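Local coordinates for ESSB (Geobacillus thermodenitrificans, PDB 2YNQ), which serves as an integral membrane component of the type VII secretion system, seen here as its extracellular fragment, at the interface of chains A and B. Sequence-based numbering; all coordinates share one arbitrary frame. Chains: chain A/B, ESSB.

Contact 1: the interface of chains A and B. Residues chain A 136, 139, 142; chain B 22, 24, 53.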
loop_
_atom_site.group_PDB
_atom_site.type_symbol
_atom_site.label_atom_id
_atom_site.label_comp_id
_atom_site.label_asym_id
_atom_site.label_seq_id
_atom_site.Cartn_x
_atom_site.Cartn_y
_atom_site.Cartn_z
ATOM N N GLN A 136 12.893 8.100 -8.207
ATOM C CA GLN A 136 14.326 7.948 -8.046
ATOM C C GLN A 136 14.668 7.769 -6.575
ATOM O O GLN A 136 15.453 6.890 -6.237
ATOM C CB GLN A 136 15.108 9.115 -8.692
ATOM C CG GLN A 136 16.643 9.051 -8.517
ATOM C CD GLN A 136 17.315 7.891 -9.266
ATOM O OE1 GLN A 136 16.925 7.526 -10.393
ATOM N NE2 GLN A 136 18.360 7.330 -8.657
ATOM N N LYS A 139 13.975 4.259 -5.562
ATOM C CA LYS A 139 15.039 3.367 -5.994
ATOM C C LYS A 139 16.204 3.474 -5.018
ATOM O O LYS A 139 16.746 2.464 -4.576
ATOM C CB LYS A 139 15.498 3.662 -7.415
ATOM C CG LYS A 139 16.740 2.879 -7.858
ATOM C CD LYS A 139 16.542 1.351 -7.820
ATOM C CE LYS A 139 17.622 0.646 -8.672
ATOM N NZ LYS A 139 17.252 -0.767 -8.975
ATOM N N GLU A 142 15.608 1.548 -1.946
ATOM C CA GLU A 142 15.626 0.140 -2.281
ATOM C C GLU A 142 17.060 -0.394 -2.426
ATOM O O GLU A 142 17.374 -1.479 -1.931
ATOM C CB GLU A 142 14.812 -0.097 -3.559
ATOM C CG GLU A 142 14.885 -1.511 -4.112
ATOM C CD GLU A 142 14.313 -2.563 -3.160
ATOM O OE1 GLU A 142 13.476 -2.208 -2.298
ATOM O OE2 GLU A 142 14.701 -3.757 -3.292
ATOM N N ASN B 22 15.038 4.506 -13.871
ATOM C CA ASN B 22 14.166 4.360 -12.690
ATOM C C ASN B 22 12.923 5.236 -12.744
ATOM O O ASN B 22 12.400 5.645 -11.721
ATOM C CB ASN B 22 14.937 4.683 -11.417
ATOM C CG ASN B 22 16.301 4.043 -11.382
ATOM O OD1 ASN B 22 16.423 2.818 -11.500
ATOM N ND2 ASN B 22 17.347 4.864 -11.188
ATOM N N TYR B 24 9.750 4.892 -12.938
ATOM C CA TYR B 24 8.687 3.902 -12.806
ATOM C C TYR B 24 7.313 4.415 -13.271
ATOM O O TYR B 24 6.669 3.769 -14.094
ATOM C CB TYR B 24 8.640 3.357 -11.365
ATOM C CG TYR B 24 9.983 2.859 -10.854
ATOM C CD1 TYR B 24 10.650 1.832 -11.501
ATOM C CD2 TYR B 24 10.580 3.412 -9.721
ATOM C CE1 TYR B 24 11.877 1.372 -11.045
ATOM C CE2 TYR B 24 11.816 2.955 -9.256
ATOM C CZ TYR B 24 12.450 1.927 -9.932
ATOM O OH TYR B 24 13.674 1.446 -9.516
ATOM N N MET B 53 7.674 -1.659 -7.420
ATOM C CA MET B 53 8.492 -0.667 -6.737
ATOM C C MET B 53 7.641 0.466 -6.186
ATOM O O MET B 53 8.052 1.172 -5.238
ATOM C CB MET B 53 9.567 -0.085 -7.669
ATOM C CG MET B 53 10.683 -1.054 -8.054
ATOM S SD MET B 53 11.754 -1.473 -6.661
ATOM C CE MET B 53 12.319 0.168 -6.210
HETATM O O HOH W 1 15.020 -0.341 -10.813
HETATM O O HOH W 2 20.360 5.044 -9.877
#
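The phenol ring of B:Tyr24 points its hydroxyl at A:Lys139, so that OH lies 3.3 Å from CD of the lysine, and the two side chains meet at about a right angle. This is one patch between two copies of the helical extracellular part of EssB, a YukC-family protein, where helix 124-149 of chain A faces a loop residue, the start of helix 24-31 and the end of helix 41-53 in chain B. One face of the ring carries the backbone O of B:Asn22 near its rim; CB of B:Met53 sits over the centre of the opposite face. At the ring's edge, in its plane, a water lies 2.6 Å from B:Tyr24 OH and 2.9 Å from A:Lys139 NZ, linking the phenol hydroxyl and the lysine amine across the boundary. A lysine suits its place because its long aliphatic stem can cover B:Asn22 and B:Tyr24 while NZ reaches the water. The amide of B:Asn22 donates through ND2 to the side-chain OE1 of A:Gln136, 2.8 Å away and nearly straight at 163°. The acceptor lies close to the asparagine amide plane, but the two amide planes are turned 56° apart. A second water bridges the NH2 groups of both amides through longer contacts. One turn beyond A:Lys139, A:Glu142 has CG anti to the backbone N (chi1 173°), which places its CB and CG against the methyl tip of the bent, unbranched methionine, with CB 3.6 Å from B:Met53 CE.

Contact 2: the interface of chains A and B. Residues chain A 56-58, 61, 107; chain B 56, 58, 60-61, 110.
A:Leu57 presses its CD2 methyl against the side-chain amide of B:Gln61, 3.6 Å from CD, the two side chains crossing at about a right angle. Beside it, B:Leu110 from helix 102-118 directs both methyls at the backbone of the chain A loop: CD1 lies 3.8 Å from A:Thr58 N, and CD2 faces the carbonyl of A:Leu57. A branched leucine suits the place of B:Leu110, whose two methyls spread over the partner's backbone on this surface between two copies of the EssB extracellular fragment, which may serve self-association. On the other flank, B:Thr58 lays its CG2 methyl over a face of the A:Tyr107 ring, toward the rim and 4.0 Å from the centroid, a CH-pi contact. Its chi1 of 62° sets CG2 anti to the carbonyl carbon and leaves OG1 to cap the following helix, accepting from B:Gln61 N. In turn, the glutamine OE1 accepts from B:Thr58 N at 2.9 Å, in the carbonyl plane and on a lone pair. This reciprocal N-terminal capping box recurs in chain A, although there A:Thr58 N approaches A:Gln61 OE1 from above the carbonyl plane. Glutamine fits because its amide can cap while its aliphatic stem packs: B:Gln61 CG lies 3.8 Å from A:Gln61 NE2, their amide planes 80° apart. An alanine in place of B:Gln61 would probably leave B:Thr58 N without its side-chain acceptor and open a gap beside A:Leu57. No hydrogen bond joins the chains in this patch; at its polar rim, B:Thr58 OG1 donates to the B:Glu60 carboxylate, meeting OE1 on its anti side at 3.1 Å.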
loop_
_atom_site.group_PDB
_atom_site.type_symbol
_atom_site.label_atom_id
_atom_site.label_comp_id
_atom_site.label_asym_id
_atom_site.label_seq_id
_atom_site.Cartn_x
_atom_site.Cartn_y
_atom_site.Cartn_z
ATOM N N SER A 56 -5.835 -1.167 4.970
ATOM C CA SER A 56 -5.860 -2.434 4.237
ATOM C C SER A 56 -4.668 -3.273 4.624
ATOM O O SER A 56 -3.567 -3.109 4.070
ATOM C CB SER A 56 -5.878 -2.209 2.720
ATOM O OG SER A 56 -7.172 -2.485 2.204
ATOM N N LEU A 57 -4.907 -4.162 5.585
ATOM C CA LEU A 57 -3.880 -4.980 6.206
ATOM C C LEU A 57 -4.582 -6.208 6.745
ATOM O O LEU A 57 -5.778 -6.162 7.042
ATOM C CB LEU A 57 -3.232 -4.213 7.372
ATOM C CG LEU A 57 -2.512 -2.876 7.147
ATOM C CD1 LEU A 57 -2.050 -2.270 8.461
ATOM C CD2 LEU A 57 -1.313 -3.033 6.220
ATOM N N THR A 58 -3.861 -7.315 6.871
ATOM C CA THR A 58 -4.409 -8.470 7.573
ATOM C C THR A 58 -4.659 -8.047 9.019
ATOM O O THR A 58 -4.139 -7.013 9.460
ATOM C CB THR A 58 -3.423 -9.642 7.588
ATOM O OG1 THR A 58 -2.244 -9.244 8.285
ATOM C CG2 THR A 58 -3.045 -10.066 6.166
ATOM N N GLN A 61 -1.363 -7.847 10.798
ATOM C CA GLN A 61 -0.630 -6.630 10.445
ATOM C C GLN A 61 -1.179 -5.401 11.154
ATOM O O GLN A 61 -0.426 -4.511 11.534
ATOM C CB GLN A 61 -0.605 -6.408 8.925
ATOM C CG GLN A 61 0.153 -7.500 8.184
ATOM C CD GLN A 61 -0.195 -7.579 6.705
ATOM O OE1 GLN A 61 -1.205 -7.029 6.244
ATOM N NE2 GLN A 61 0.643 -8.273 5.953
ATOM N N TYR A 107 7.304 4.456 3.385
ATOM C CA TYR A 107 5.863 4.239 3.254
ATOM C C TYR A 107 5.139 5.535 2.904
ATOM O O TYR A 107 4.254 5.561 2.050
ATOM C CB TYR A 107 5.268 3.581 4.516
ATOM C CG TYR A 107 3.798 3.197 4.385
ATOM C CD1 TYR A 107 3.390 2.204 3.472
ATOM C CD2 TYR A 107 2.814 3.835 5.150
ATOM C CE1 TYR A 107 2.038 1.841 3.335
ATOM C CE2 TYR A 107 1.449 3.470 5.033
ATOM C CZ TYR A 107 1.072 2.475 4.130
ATOM O OH TYR A 107 -0.258 2.127 3.982
ATOM N N SER B 56 2.250 0.630 -2.544
ATOM C CA SER B 56 2.254 1.086 -1.138
ATOM C C SER B 56 2.178 -0.065 -0.173
ATOM O O SER B 56 1.109 -0.384 0.293
ATOM C CB SER B 56 1.041 1.954 -0.855
ATOM O OG SER B 56 1.078 3.102 -1.665
ATOM N N THR B 58 3.515 -1.568 3.508
ATOM C CA THR B 58 4.240 -1.321 4.759
ATOM C C THR B 58 5.387 -2.320 4.793
ATOM O O THR B 58 5.400 -3.311 4.037
ATOM C CB THR B 58 3.380 -1.595 5.993
ATOM O OG1 THR B 58 3.013 -2.979 5.991
ATOM C CG2 THR B 58 2.124 -0.724 6.003
ATOM N N GLU B 60 5.898 -4.533 7.028
ATOM C CA GLU B 60 5.319 -5.838 7.341
ATOM C C GLU B 60 4.796 -6.552 6.085
ATOM O O GLU B 60 5.108 -7.730 5.867
ATOM C CB GLU B 60 4.186 -5.727 8.373
ATOM C CG GLU B 60 4.596 -5.177 9.734
ATOM C CD GLU B 60 4.715 -3.647 9.775
ATOM O OE1 GLU B 60 4.090 -2.930 8.949
ATOM O OE2 GLU B 60 5.443 -3.169 10.666
ATOM N N GLN B 61 4.008 -5.833 5.275
ATOM C CA GLN B 61 3.471 -6.380 4.028
ATOM C C GLN B 61 4.620 -6.858 3.156
ATOM O O GLN B 61 4.615 -7.986 2.654
ATOM C CB GLN B 61 2.626 -5.339 3.279
ATOM C CG GLN B 61 1.265 -5.086 3.903
ATOM C CD GLN B 61 0.464 -3.974 3.236
ATOM O OE1 GLN B 61 0.890 -2.818 3.148
ATOM N NE2 GLN B 61 -0.724 -4.321 2.788
ATOM N N LEU B 110 -7.254 -8.846 -0.053
ATOM C CA LEU B 110 -7.307 -7.495 0.528
ATOM C C LEU B 110 -7.617 -6.406 -0.495
ATOM O O LEU B 110 -8.459 -5.558 -0.241
ATOM C CB LEU B 110 -6.032 -7.174 1.295
ATOM C CG LEU B 110 -5.923 -7.919 2.637
ATOM C CD1 LEU B 110 -4.502 -7.789 3.185
ATOM C CD2 LEU B 110 -6.983 -7.478 3.691
#

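The C-alpha centres of contact 1 and contact 2 lie about 19 Å apart, and the two patches have no residue in common. They are nevertheless joined through chain B: helix 41-53, which supplies its last residue to contact 1, runs directly into the loop that enters contact 2. Contact 1 sets the long C-terminal helix of chain A against chain B, whereas contact 2 brings together the same loop and helix-start region of both copies, with one residue from the helix beginning at 102 in each. Because the whole interface departs from an exact two-fold, equivalent residues have unequal surroundings. Self-binding of EssB is consistent with such a dimer, although the crystal alone does not establish it as the membrane-bound form.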